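Local coordinates for glycerol-3-phosphate dehydrogenase [NAD(+)] 1 (Saccharomyces cerevisiae, PDB 4FGW), which catalyses the NAD-dependent interconversion of sn-glycerol 3-phosphate and dihydroxyacetone phosphate, so that yeast can accumulate glycerol as an osmoregulator under hyperosmotic stress, at residues F123-C134 against L164-I174; G177-A185 against S296-T304. All blocks are in the same frame, centred on the assembly; numbering follows the deposited sequence.

Interaction 1 of 2, residues F123-C134 against L164-I174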
ATOM      1  N   PHE A 123      23.840  13.909   6.452  1.00 59.60           N
ATOM      2  CA  PHE A 123      24.409  13.731   5.112  1.00 59.54           C
ATOM      3  C   PHE A 123      23.286  13.752   4.103  1.00 60.76           C
ATOM      4  O   PHE A 123      22.332  12.978   4.219  1.00 58.05           O
ATOM      5  CB  PHE A 123      25.200  12.424   5.000  1.00 62.13           C
ATOM      6  CG  PHE A 123      26.471  12.397   5.805  1.00 67.43           C
ATOM      7  CD1 PHE A 123      26.491  11.847   7.083  1.00 71.36           C
ATOM      8  CD2 PHE A 123      27.656  12.909   5.283  1.00 71.37           C
ATOM      9  CE1 PHE A 123      27.679  11.806   7.818  1.00 75.54           C
ATOM     10  CE2 PHE A 123      28.838  12.871   6.023  1.00 77.29           C
ATOM     11  CZ  PHE A 123      28.844  12.313   7.282  1.00 76.43           C
ATOM     12  N   ASN A 124      23.376  14.665   3.140  1.00 58.29           N
ATOM     13  CA  ASN A 124      22.365  14.811   2.101  1.00 56.33           C
ATOM     14  C   ASN A 124      22.986  15.241   0.764  1.00 61.84           C
ATOM     15  O   ASN A 124      22.712  16.324   0.239  1.00 61.23           O
ATOM     16  CB  ASN A 124      21.229  15.734   2.570  1.00 55.12           C
ATOM     17  CG  ASN A 124      19.915  15.503   1.878  1.00 68.83           C
ATOM     18  OD1 ASN A 124      18.852  15.766   2.439  1.00 59.44           O
ATOM     19  ND2 ASN A 124      19.947  15.002   0.648  1.00 59.90           N
ATOM     20  N   ILE A 125      23.740  14.332   0.153  1.00 60.43           N
ATOM     21  CA  ILE A 125      24.390  14.556  -1.138  1.00 62.38           C
ATOM     22  C   ILE A 125      24.146  13.368  -2.029  1.00 65.43           C
ATOM     23  O   ILE A 125      23.826  12.326  -1.526  1.00 64.61           O
ATOM     24  CB  ILE A 125      25.940  14.693  -1.017  1.00 68.65           C
ATOM     25  CG1 ILE A 125      26.564  13.362  -0.659  1.00 69.91           C
ATOM     26  CG2 ILE A 125      26.339  15.718  -0.023  1.00 70.61           C
ATOM     27  CD1 ILE A 125      26.969  13.281   0.728  1.00 78.71           C
ATOM     28  N   PRO A 126      24.326  13.501  -3.341  1.00 62.35           N
ATOM     29  CA  PRO A 126      24.098  12.335  -4.215  1.00 61.43           C
ATOM     30  C   PRO A 126      25.129  11.232  -3.927  1.00 67.75           C
ATOM     31  O   PRO A 126      26.271  11.510  -3.550  1.00 69.91           O
ATOM     32  CB  PRO A 126      24.264  12.902  -5.634  1.00 64.72           C
ATOM     33  CG  PRO A 126      24.237  14.383  -5.488  1.00 69.99           C
ATOM     34  CD  PRO A 126      24.758  14.677  -4.124  1.00 66.20           C
ATOM     35  N   HIS A 127      24.697   9.979  -4.086  1.00 64.05           N
ATOM     36  CA  HIS A 127      25.433   8.730  -3.843  1.00 65.84           C
ATOM     37  C   HIS A 127      26.865   8.699  -4.390  1.00 70.61           C
ATOM     38  O   HIS A 127      27.767   8.185  -3.722  1.00 71.35           O
ATOM     39  CB  HIS A 127      24.601   7.546  -4.371  1.00 66.09           C
ATOM     40  CG  HIS A 127      23.171   7.589  -3.916  1.00 66.84           C
ATOM     41  ND1 HIS A 127      22.347   8.680  -4.198  1.00 67.29           N
ATOM     42  CD2 HIS A 127      22.457   6.676  -3.218  1.00 67.08           C
ATOM     43  CE1 HIS A 127      21.182   8.405  -3.630  1.00 63.83           C
ATOM     44  NE2 HIS A 127      21.194   7.205  -3.042  1.00 63.93           N
ATOM     45  N   GLN A 128      27.069   9.268  -5.590  1.00 67.52           N
ATOM     46  CA  GLN A 128      28.367   9.348  -6.265  1.00 70.76           C
ATOM     47  C   GLN A 128      29.376  10.263  -5.543  1.00 76.05           C
ATOM     48  O   GLN A 128      30.582  10.141  -5.778  1.00 78.24           O
ATOM     49  CB  GLN A 128      28.206   9.739  -7.752  1.00 72.87           C
ATOM     50  CG  GLN A 128      27.574  11.113  -8.011  1.00 86.19           C
ATOM     51  CD  GLN A 128      26.069  11.083  -8.212  1.00106.19           C
ATOM     52  OE1 GLN A 128      25.331  10.256  -7.647  1.00 96.79           O
ATOM     53  NE2 GLN A 128      25.575  12.032  -8.993  1.00102.22           N
ATOM     54  N   PHE A 129      28.910  11.160  -4.675  1.00 70.98           N
ATOM     55  CA  PHE A 129      29.772  12.056  -3.901  1.00 73.05           C
ATOM     56  C   PHE A 129      30.098  11.607  -2.494  1.00 76.09           C
ATOM     57  O   PHE A 129      30.846  12.250  -1.803  1.00 77.16           O
ATOM     58  CB  PHE A 129      29.141  13.414  -3.732  1.00 73.97           C
ATOM     59  CG  PHE A 129      28.703  14.035  -4.984  1.00 76.83           C
ATOM     60  CD1 PHE A 129      28.037  15.220  -4.967  1.00 76.62           C
ATOM     61  CD2 PHE A 129      28.955  13.450  -6.177  1.00 83.84           C
ATOM     62  CE1 PHE A 129      27.630  15.801  -6.110  1.00 79.11           C
ATOM     63  CE2 PHE A 129      28.550  14.041  -7.322  1.00 88.39           C
ATOM     64  CZ  PHE A 129      27.884  15.210  -7.285  1.00 83.91           C
ATOM     65  N   LEU A 130      29.483  10.540  -2.047  1.00 70.75           N
ATOM     66  CA  LEU A 130      29.748   9.968  -0.725  1.00 70.66           C
ATOM     67  C   LEU A 130      31.218   9.546  -0.536  1.00 77.67           C
ATOM     68  O   LEU A 130      31.798   9.954   0.472  1.00 79.09           O
ATOM     69  CB  LEU A 130      28.763   8.841  -0.366  1.00 68.06           C
ATOM     70  CG  LEU A 130      28.718   8.427   1.114  1.00 72.55           C
ATOM     71  CD1 LEU A 130      28.192   9.559   1.996  1.00 70.84           C
ATOM     72  CD2 LEU A 130      27.866   7.201   1.299  1.00 72.70           C
ATOM     73  N   PRO A 131      31.874   8.818  -1.488  1.00 75.03           N
ATOM     74  CA  PRO A 131      33.302   8.491  -1.299  1.00 78.78           C
ATOM     75  C   PRO A 131      34.218   9.718  -1.194  1.00 84.28           C
ATOM     76  O   PRO A 131      35.209   9.651  -0.469  1.00 86.56           O
ATOM     77  CB  PRO A 131      33.643   7.653  -2.540  1.00 82.44           C
ATOM     78  CG  PRO A 131      32.327   7.106  -2.997  1.00 83.39           C
ATOM     79  CD  PRO A 131      31.371   8.231  -2.748  1.00 75.46           C
ATOM     80  N   ARG A 132      33.886  10.835  -1.895  1.00 79.29           N
ATOM     81  CA  ARG A 132      34.657  12.087  -1.857  1.00 81.05           C
ATOM     82  C   ARG A 132      34.565  12.747  -0.480  1.00 85.84           C
ATOM     83  O   ARG A 132      35.598  13.068   0.118  1.00 88.93           O
ATOM     84  CB  ARG A 132      34.200  13.079  -2.951  1.00 76.78           C
ATOM     85  CG  ARG A 132      34.915  14.420  -2.844  1.00 82.46           C
ATOM     86  CD  ARG A 132      34.439  15.493  -3.783  1.00 84.67           C
ATOM     87  NE  ARG A 132      35.128  16.745  -3.471  1.00 91.23           N
ATOM     88  CZ  ARG A 132      35.460  17.674  -4.363  1.00110.55           C
ATOM     89  NH1 ARG A 132      35.160  17.510  -5.646  1.00106.46           N
ATOM     90  NH2 ARG A 132      36.092  18.776  -3.979  1.00 94.34           N
ATOM     91  N   ILE A 133      33.321  12.969  -0.010  1.00 79.60           N
ATOM     92  CA  ILE A 133      32.970  13.594   1.267  1.00 79.11           C
ATOM     93  C   ILE A 133      33.597  12.847   2.452  1.00 86.52           C
ATOM     94  O   ILE A 133      34.192  13.485   3.320  1.00 88.87           O
ATOM     95  CB  ILE A 133      31.414  13.820   1.365  1.00 77.43           C
ATOM     96  CG1 ILE A 133      31.010  15.203   0.808  1.00 77.87           C
ATOM     97  CG2 ILE A 133      30.878  13.677   2.785  1.00 76.01           C
ATOM     98  CD1 ILE A 133      31.149  15.440  -0.737  1.00 86.39           C
ATOM     99  N   CYS A 134      33.527  11.500   2.436  1.00 83.06           N
ATOM    100  CA  CYS A 134      34.091  10.635   3.471  1.00 84.88           C
ATOM    101  C   CYS A 134      35.603  10.688   3.530  1.00 93.43           C
ATOM    102  O   CYS A 134      36.154  10.801   4.624  1.00 96.87           O
ATOM    103  CB  CYS A 134      33.585   9.208   3.315  1.00 83.65           C
ATOM    104  SG  CYS A 134      31.858   8.994   3.786  1.00 82.38           S
ATOM    105  N   LEU A 164      24.550   2.503   3.001  1.00 64.13           N
ATOM    106  CA  LEU A 164      25.411   3.660   2.832  1.00 64.52           C
ATOM    107  C   LEU A 164      25.714   4.391   4.119  1.00 68.32           C
ATOM    108  O   LEU A 164      26.665   5.133   4.218  1.00 69.96           O
ATOM    109  CB  LEU A 164      24.791   4.641   1.855  1.00 61.99           C
ATOM    110  CG  LEU A 164      24.138   4.094   0.600  1.00 66.17           C
ATOM    111  CD1 LEU A 164      23.465   5.192  -0.140  1.00 63.26           C
ATOM    112  CD2 LEU A 164      25.119   3.443  -0.278  1.00 71.11           C
ATOM    113  N   SER A 165      24.858   4.208   5.098  1.00 62.16           N
ATOM    114  CA  SER A 165      25.081   4.644   6.479  1.00 62.49           C
ATOM    115  C   SER A 165      26.230   3.820   7.107  1.00 69.76           C
ATOM    116  O   SER A 165      27.051   4.377   7.845  1.00 71.75           O
ATOM    117  CB  SER A 165      23.799   4.495   7.296  1.00 63.27           C
ATOM    118  OG  SER A 165      23.161   3.247   7.079  1.00 69.83           O
ATOM    119  N   SER A 166      26.323   2.514   6.759  1.00 66.99           N
ATOM    120  CA  SER A 166      27.398   1.636   7.232  1.00 71.17           C
ATOM    121  C   SER A 166      28.734   2.031   6.612  1.00 79.41           C
ATOM    122  O   SER A 166      29.765   1.904   7.277  1.00 82.96           O
ATOM    123  CB  SER A 166      27.095   0.173   6.932  1.00 75.12           C
ATOM    124  OG  SER A 166      26.013  -0.321   7.704  1.00 81.72           O
ATOM    125  N   TYR A 167      28.715   2.524   5.346  1.00 75.34           N
ATOM    126  CA  TYR A 167      29.909   3.003   4.643  1.00 77.64           C
ATOM    127  C   TYR A 167      30.447   4.216   5.406  1.00 81.26           C
ATOM    128  O   TYR A 167      31.648   4.280   5.664  1.00 85.21           O
ATOM    129  CB  TYR A 167      29.588   3.365   3.173  1.00 77.60           C
ATOM    130  CG  TYR A 167      30.772   3.900   2.389  1.00 83.41           C
ATOM    131  CD1 TYR A 167      31.719   3.038   1.841  1.00 89.17           C
ATOM    132  CD2 TYR A 167      30.942   5.269   2.186  1.00 83.59           C
ATOM    133  CE1 TYR A 167      32.812   3.525   1.122  1.00 92.33           C
ATOM    134  CE2 TYR A 167      32.033   5.767   1.465  1.00 86.88           C
ATOM    135  CZ  TYR A 167      32.959   4.891   0.926  1.00 98.17           C
ATOM    136  OH  TYR A 167      34.037   5.374   0.220  1.00103.37           O
ATOM    137  N   ILE A 168      29.546   5.145   5.804  1.00 73.70           N
ATOM    138  CA  ILE A 168      29.867   6.351   6.582  1.00 73.41           C
ATOM    139  C   ILE A 168      30.527   5.956   7.921  1.00 80.52           C
ATOM    140  O   ILE A 168      31.576   6.498   8.263  1.00 83.12           O
ATOM    141  CB  ILE A 168      28.614   7.265   6.753  1.00 72.02           C
ATOM    142  CG1 ILE A 168      28.203   7.895   5.401  1.00 69.35           C
ATOM    143  CG2 ILE A 168      28.829   8.345   7.843  1.00 73.77           C
ATOM    144  CD1 ILE A 168      26.784   8.494   5.330  1.00 68.77           C
ATOM    145  N   THR A 169      29.931   4.981   8.636  1.00 76.84           N
ATOM    146  CA  THR A 169      30.434   4.461   9.907  1.00 79.37           C
ATOM    147  C   THR A 169      31.806   3.818   9.731  1.00 88.93           C
ATOM    148  O   THR A 169      32.714   4.115  10.510  1.00 91.86           O
ATOM    149  CB  THR A 169      29.383   3.540  10.563  1.00 81.55           C
ATOM    150  OG1 THR A 169      28.213   4.316  10.846  1.00 73.34           O
ATOM    151  CG2 THR A 169      29.875   2.903  11.858  1.00 80.73           C
ATOM    152  N   GLU A 170      31.979   2.974   8.696  1.00 86.50           N
ATOM    153  CA  GLU A 170      33.276   2.338   8.483  1.00 91.06           C
ATOM    154  C   GLU A 170      34.378   3.267   7.947  1.00 95.77           C
ATOM    155  O   GLU A 170      35.556   2.976   8.149  1.00 99.06           O
ATOM    156  CB  GLU A 170      33.173   0.981   7.761  1.00 93.58           C
ATOM    157  CG  GLU A 170      32.878   1.029   6.270  1.00105.41           C
ATOM    158  CD  GLU A 170      33.412  -0.176   5.518  1.00135.92           C
ATOM    159  OE1 GLU A 170      32.589  -0.942   4.966  1.00130.81           O
ATOM    160  OE2 GLU A 170      34.650  -0.373   5.505  1.00135.17           O
ATOM    161  N   GLU A 171      33.996   4.406   7.319  1.00 88.89           N
ATOM    162  CA  GLU A 171      34.958   5.394   6.808  1.00 90.14           C
ATOM    163  C   GLU A 171      35.228   6.518   7.815  1.00 93.80           C
ATOM    164  O   GLU A 171      36.296   7.113   7.771  1.00 96.40           O
ATOM    165  CB  GLU A 171      34.503   6.003   5.461  1.00 88.57           C
ATOM    166  CG  GLU A 171      34.459   5.043   4.280  1.00 96.24           C
ATOM    167  CD  GLU A 171      35.758   4.386   3.861  1.00111.57           C
ATOM    168  OE1 GLU A 171      35.801   3.135   3.847  1.00101.39           O
ATOM    169  OE2 GLU A 171      36.718   5.111   3.515  1.00108.69           O
ATOM    170  N   LEU A 172      34.264   6.828   8.702  1.00 87.64           N
ATOM    171  CA  LEU A 172      34.423   7.929   9.659  1.00 87.82           C
ATOM    172  C   LEU A 172      34.503   7.536  11.139  1.00 92.42           C
ATOM    173  O   LEU A 172      35.001   8.324  11.947  1.00 93.43           O
ATOM    174  CB  LEU A 172      33.365   9.029   9.417  1.00 83.93           C
ATOM    175  CG  LEU A 172      33.307   9.637   8.000  1.00 86.47           C
ATOM    176  CD1 LEU A 172      32.111  10.535   7.843  1.00 82.29           C
ATOM    177  CD2 LEU A 172      34.586  10.406   7.661  1.00 92.72           C
ATOM    178  N   GLY A 173      34.035   6.332  11.474  1.00 88.64           N
ATOM    179  CA  GLY A 173      34.034   5.821  12.846  1.00 90.61           C
ATOM    180  C   GLY A 173      32.925   6.406  13.705  1.00 91.75           C
ATOM    181  O   GLY A 173      32.974   6.332  14.936  1.00 93.39           O
ATOM    182  N   ILE A 174      31.909   6.984  13.056  1.00 84.16           N
ATOM    183  CA  ILE A 174      30.776   7.631  13.726  1.00 81.09           C
ATOM    184  C   ILE A 174      29.489   6.838  13.568  1.00 81.75           C
ATOM    185  O   ILE A 174      29.293   6.222  12.517  1.00 80.02           O
ATOM    186  CB  ILE A 174      30.633   9.119  13.273  1.00 82.26           C
ATOM    187  CG1 ILE A 174      30.316   9.249  11.748  1.00 79.05           C
ATOM    188  CG2 ILE A 174      31.889   9.930  13.680  1.00 86.59           C
ATOM    189  CD1 ILE A 174      29.986  10.666  11.257  1.00 79.87           C
TER

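Interaction 2 of 2, residues G177-A185 against S296-T304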
ATOM      1  N   GLY A 177      22.582   6.757  11.333  1.00 58.73           N
ATOM      2  CA  GLY A 177      21.235   6.298  11.032  1.00 56.15           C
ATOM      3  C   GLY A 177      20.782   6.756   9.661  1.00 59.39           C
ATOM      4  O   GLY A 177      21.590   7.253   8.871  1.00 60.44           O
ATOM      5  N   ALA A 178      19.487   6.599   9.360  1.00 54.28           N
ATOM      6  CA  ALA A 178      18.946   7.003   8.059  1.00 51.52           C
ATOM      7  C   ALA A 178      17.620   7.751   8.150  1.00 50.81           C
ATOM      8  O   ALA A 178      16.911   7.623   9.141  1.00 49.55           O
ATOM      9  CB  ALA A 178      18.819   5.796   7.139  1.00 51.66           C
ATOM     10  N   LEU A 179      17.331   8.584   7.135  1.00 46.02           N
ATOM     11  CA  LEU A 179      16.092   9.344   6.974  1.00 43.93           C
ATOM     12  C   LEU A 179      15.561   9.008   5.575  1.00 47.44           C
ATOM     13  O   LEU A 179      16.257   9.236   4.584  1.00 45.78           O
ATOM     14  CB  LEU A 179      16.329  10.865   7.127  1.00 44.40           C
ATOM     15  CG  LEU A 179      15.086  11.780   7.096  1.00 46.56           C
ATOM     16  CD1 LEU A 179      15.268  12.975   7.978  1.00 47.16           C
ATOM     17  CD2 LEU A 179      14.749  12.239   5.665  1.00 47.13           C
ATOM     18  N   SER A 180      14.341   8.429   5.510  1.00 45.15           N
ATOM     19  CA  SER A 180      13.679   8.040   4.252  1.00 43.65           C
ATOM     20  C   SER A 180      12.161   7.960   4.427  1.00 45.33           C
ATOM     21  O   SER A 180      11.680   7.519   5.457  1.00 44.92           O
ATOM     22  CB  SER A 180      14.229   6.704   3.754  1.00 46.88           C
ATOM     23  OG  SER A 180      13.924   6.458   2.391  1.00 52.41           O
ATOM     24  N   GLY A 181      11.422   8.392   3.419  1.00 41.29           N
ATOM     25  CA  GLY A 181       9.963   8.351   3.439  1.00 38.77           C
ATOM     26  C   GLY A 181       9.355   8.709   2.104  1.00 40.33           C
ATOM     27  O   GLY A 181      10.082   8.995   1.154  1.00 38.97           O
ATOM     28  N   ALA A 182       8.013   8.665   2.008  1.00 37.43           N
ATOM     29  CA  ALA A 182       7.287   9.054   0.798  1.00 36.40           C
ATOM     30  C   ALA A 182       7.274  10.604   0.753  1.00 42.69           C
ATOM     31  O   ALA A 182       6.380  11.271   1.286  1.00 42.49           O
ATOM     32  CB  ALA A 182       5.874   8.491   0.836  1.00 35.97           C
ATOM     33  N   ASN A 183       8.330  11.161   0.165  1.00 42.01           N
ATOM     34  CA  ASN A 183       8.519  12.604   0.083  1.00 43.46           C
ATOM     35  C   ASN A 183       9.419  13.038  -1.060  1.00 47.76           C
ATOM     36  O   ASN A 183      10.203  12.247  -1.566  1.00 47.66           O
ATOM     37  CB  ASN A 183       8.998  13.198   1.441  1.00 46.75           C
ATOM     38  CG  ASN A 183      10.156  12.490   2.078  1.00 53.24           C
ATOM     39  OD1 ASN A 183      11.271  12.461   1.560  1.00 50.80           O
ATOM     40  ND2 ASN A 183       9.917  11.925   3.230  1.00 42.93           N
ATOM     41  N   ILE A 184       9.268  14.297  -1.476  1.00 46.40           N
ATOM     42  CA  ILE A 184      10.009  14.988  -2.543  1.00 48.35           C
ATOM     43  C   ILE A 184      10.466  16.323  -1.924  1.00 52.70           C
ATOM     44  O   ILE A 184       9.658  17.001  -1.278  1.00 53.32           O
ATOM     45  CB  ILE A 184       9.093  15.220  -3.797  1.00 52.57           C
ATOM     46  CG1 ILE A 184       8.643  13.899  -4.426  1.00 53.42           C
ATOM     47  CG2 ILE A 184       9.790  16.059  -4.843  1.00 56.00           C
ATOM     48  CD1 ILE A 184       7.288  13.952  -5.248  1.00 68.51           C
ATOM     49  N   ALA A 185      11.742  16.699  -2.124  1.00 49.93           N
ATOM     50  CA  ALA A 185      12.330  17.943  -1.622  1.00 51.26           C
ATOM     51  C   ALA A 185      11.458  19.171  -1.898  1.00 56.16           C
ATOM     52  O   ALA A 185      11.183  19.938  -0.980  1.00 56.08           O
ATOM     53  CB  ALA A 185      13.711  18.139  -2.220  1.00 53.57           C
ATOM     54  N   SER A 296       6.669   5.080   6.720  1.00 39.62           N
ATOM     55  CA  SER A 296       6.661   5.881   5.499  1.00 38.18           C
ATOM     56  C   SER A 296       7.681   5.351   4.493  1.00 42.36           C
ATOM     57  O   SER A 296       7.385   5.249   3.305  1.00 40.00           O
ATOM     58  CB  SER A 296       6.940   7.348   5.819  1.00 40.43           C
ATOM     59  OG  SER A 296       6.829   8.150   4.653  1.00 44.63           O
ATOM     60  N   ALA A 297       8.869   4.981   4.992  1.00 41.83           N
ATOM     61  CA  ALA A 297       9.977   4.433   4.217  1.00 42.42           C
ATOM     62  C   ALA A 297       9.582   3.143   3.491  1.00 47.18           C
ATOM     63  O   ALA A 297      10.075   2.900   2.393  1.00 48.16           O
ATOM     64  CB  ALA A 297      11.146   4.166   5.135  1.00 44.59           C
ATOM     65  N   GLY A 298       8.682   2.366   4.100  1.00 42.65           N
ATOM     66  CA  GLY A 298       8.181   1.113   3.559  1.00 41.90           C
ATOM     67  C   GLY A 298       7.023   1.288   2.604  1.00 42.47           C
ATOM     68  O   GLY A 298       7.196   1.853   1.523  1.00 40.64           O
ATOM     69  N   VAL A 299       5.836   0.805   3.021  1.00 38.31           N
ATOM     70  CA  VAL A 299       4.575   0.806   2.273  1.00 37.15           C
ATOM     71  C   VAL A 299       4.214   2.146   1.579  1.00 40.49           C
ATOM     72  O   VAL A 299       3.877   2.140   0.387  1.00 39.96           O
ATOM     73  CB  VAL A 299       3.410   0.195   3.115  1.00 40.99           C
ATOM     74  CG1 VAL A 299       2.971   1.119   4.258  1.00 39.90           C
ATOM     75  CG2 VAL A 299       2.219  -0.179   2.233  1.00 40.63           C
ATOM     76  N   ALA A 300       4.301   3.278   2.309  1.00 36.30           N
ATOM     77  CA  ALA A 300       3.953   4.602   1.766  1.00 36.09           C
ATOM     78  C   ALA A 300       4.876   4.992   0.600  1.00 41.84           C
ATOM     79  O   ALA A 300       4.390   5.442  -0.446  1.00 42.61           O
ATOM     80  CB  ALA A 300       3.989   5.660   2.862  1.00 36.38           C
ATOM     81  N   ASP A 301       6.191   4.745   0.748  1.00 37.52           N
ATOM     82  CA  ASP A 301       7.134   5.054  -0.319  1.00 37.52           C
ATOM     83  C   ASP A 301       6.903   4.188  -1.549  1.00 42.47           C
ATOM     84  O   ASP A 301       7.012   4.679  -2.676  1.00 42.67           O
ATOM     85  CB  ASP A 301       8.585   5.019   0.163  1.00 39.33           C
ATOM     86  CG  ASP A 301       9.483   5.961  -0.611  1.00 43.72           C
ATOM     87  OD1 ASP A 301       8.964   6.727  -1.440  1.00 43.34           O
ATOM     88  OD2 ASP A 301      10.706   5.930  -0.387  1.00 52.14           O
ATOM     89  N   LEU A 302       6.517   2.923  -1.327  1.00 39.09           N
ATOM     90  CA  LEU A 302       6.160   1.999  -2.401  1.00 39.41           C
ATOM     91  C   LEU A 302       4.907   2.515  -3.150  1.00 43.06           C
ATOM     92  O   LEU A 302       4.916   2.590  -4.376  1.00 43.32           O
ATOM     93  CB  LEU A 302       5.911   0.595  -1.819  1.00 39.67           C
ATOM     94  CG  LEU A 302       5.560  -0.515  -2.820  1.00 44.74           C
ATOM     95  CD1 LEU A 302       6.755  -0.845  -3.724  1.00 46.68           C
ATOM     96  CD2 LEU A 302       5.071  -1.757  -2.107  1.00 45.11           C
ATOM     97  N   ILE A 303       3.845   2.882  -2.398  1.00 39.52           N
ATOM     98  CA  ILE A 303       2.591   3.393  -2.951  1.00 38.45           C
ATOM     99  C   ILE A 303       2.820   4.620  -3.842  1.00 41.80           C
ATOM    100  O   ILE A 303       2.409   4.605  -4.999  1.00 43.28           O
ATOM    101  CB  ILE A 303       1.504   3.617  -1.848  1.00 39.88           C
ATOM    102  CG1 ILE A 303       1.044   2.264  -1.259  1.00 39.28           C
ATOM    103  CG2 ILE A 303       0.290   4.415  -2.406  1.00 38.98           C
ATOM    104  CD1 ILE A 303       0.210   2.351   0.068  1.00 34.64           C
ATOM    105  N   THR A 304       3.496   5.651  -3.322  1.00 37.19           N
ATOM    106  CA  THR A 304       3.768   6.874  -4.085  1.00 37.52           C
ATOM    107  C   THR A 304       4.565   6.644  -5.369  1.00 43.61           C
ATOM    108  O   THR A 304       4.244   7.241  -6.400  1.00 45.32           O
ATOM    109  CB  THR A 304       4.296   8.006  -3.187  1.00 44.99           C
ATOM    110  OG1 THR A 304       4.146   9.244  -3.887  1.00 45.63           O
ATOM    111  CG2 THR A 304       5.769   7.821  -2.755  1.00 46.56           C
TER
HETATM  112  O   HOH W   1      12.122   4.701   1.523  1.00 49.97           O

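Interaction 1 of 2, residues F123-C134 against L164-I174
C134, the residue of 123-134 with most surface buried here, enters helix 164-172 as a knob into a hole formed by Y167, I168, E171 and L172. Helices 130-137 and 164-172 both belong to the Rossmann-type NAD-binding domain. Segments 130-134 and 164-172 run nearly parallel, crossing at -26° with their axes 10.6 Å apart at closest approach. The short side chain of C134 lets the two helices come close, its CB lying 4.0 Å from CB of E171.

Apolar contacts carry most of the interface. L130 divides its two methyls, CD1 meeting CD1 of I168 at 3.8 Å, while CD2 reaches CD2 of Y167 and CB of L164. With CG anti to the backbone N (chi1 -165°), the fork is aimed at helix 164-172. Branched I168 likewise serves two partners, its CG1 arm lying against L130 and C134, and its CG2 touching CE1 of F123 at 3.6 Å. At the N-terminal end of helix 164-172, CD1 of L164 meets CD2 of the H127 ring; NE2 of H127 is hydrogen-bonded to the carbonyl of K152, a probable substrate-binding residue.

The aromatic contacts differ in kind. CD1 of I168 makes a CH-pi contact over one face of F123, displaced toward the rim, whereas CD1 of I174 lies at the ring's edge. F123, at the end of strand 120-123, thereby joins the central sheet to the helical layer. In Y167, CG anti to the backbone N (chi1 179°) brings OH to CA of P131, 3.5 Å away, and CG of E171 covers the centre of one ring face. The sulfur-aromatic contact is oblique: SG of C134 is 4.0 Å from CE2 of Y167.

Interaction 2 of 2, residues G177-A185 against S296-T304
A182 has the largest buried surface in this contact, with its methyl CB lying against the backbone of helix 296-307, 3.6 Å from O of A300. CG2 of T304 approaches the same methyl at 3.7 Å, and CB of A300 is also close. So small a side chain suits this tight approach of the loop after strand 175-180 to the helix. The backbone N of A182, the centre of an inverse gamma turn, donates to OG of S296 at 2.9 Å (N-H...O angle 161°). With OG anti to its own backbone N (chi1 -175°), S296 turns its hydroxyl toward this N-H.

G181 suits its place by having no side chain: its CA is 3.4 Å from OG of S296, and a CB would collide with that oxygen. Just before it, S180 presents its carbonyl O to the methyl of A297, and its OG donates to a bridging water. That water donates in turn to O of A297 and OD2 of D301, the latter at 2.7 Å. D301 also forms a salt bridge with K152, whose NZ bonds O of G181 as well, so the lysine links two neighbouring acceptors.

K245, the probable proton acceptor, touches D301, placing this seam between Rossmann-type and C-terminal helical domains at what is probably the active-site cleft.

Helix 164-172 leads directly into strand 175-180, so interaction 1 closes just before interaction 2 opens. Their centres are 20 Å apart, yet they meet where CB of S165 packs 3.9 Å from O of G177. Interaction 1 stays within the NAD-binding domain, whereas interaction 2 joins that domain to the C-terminal one. K152, probably a substrate-binding residue, connects their surroundings: its side chain lies about 5 Å from that of H127 and about 3 Å from that of D301, nearest atoms in each case. Each segment pair also holds a residue that probably binds NAD(+), F129 and A185 respectively, though neither takes part in the contact itself.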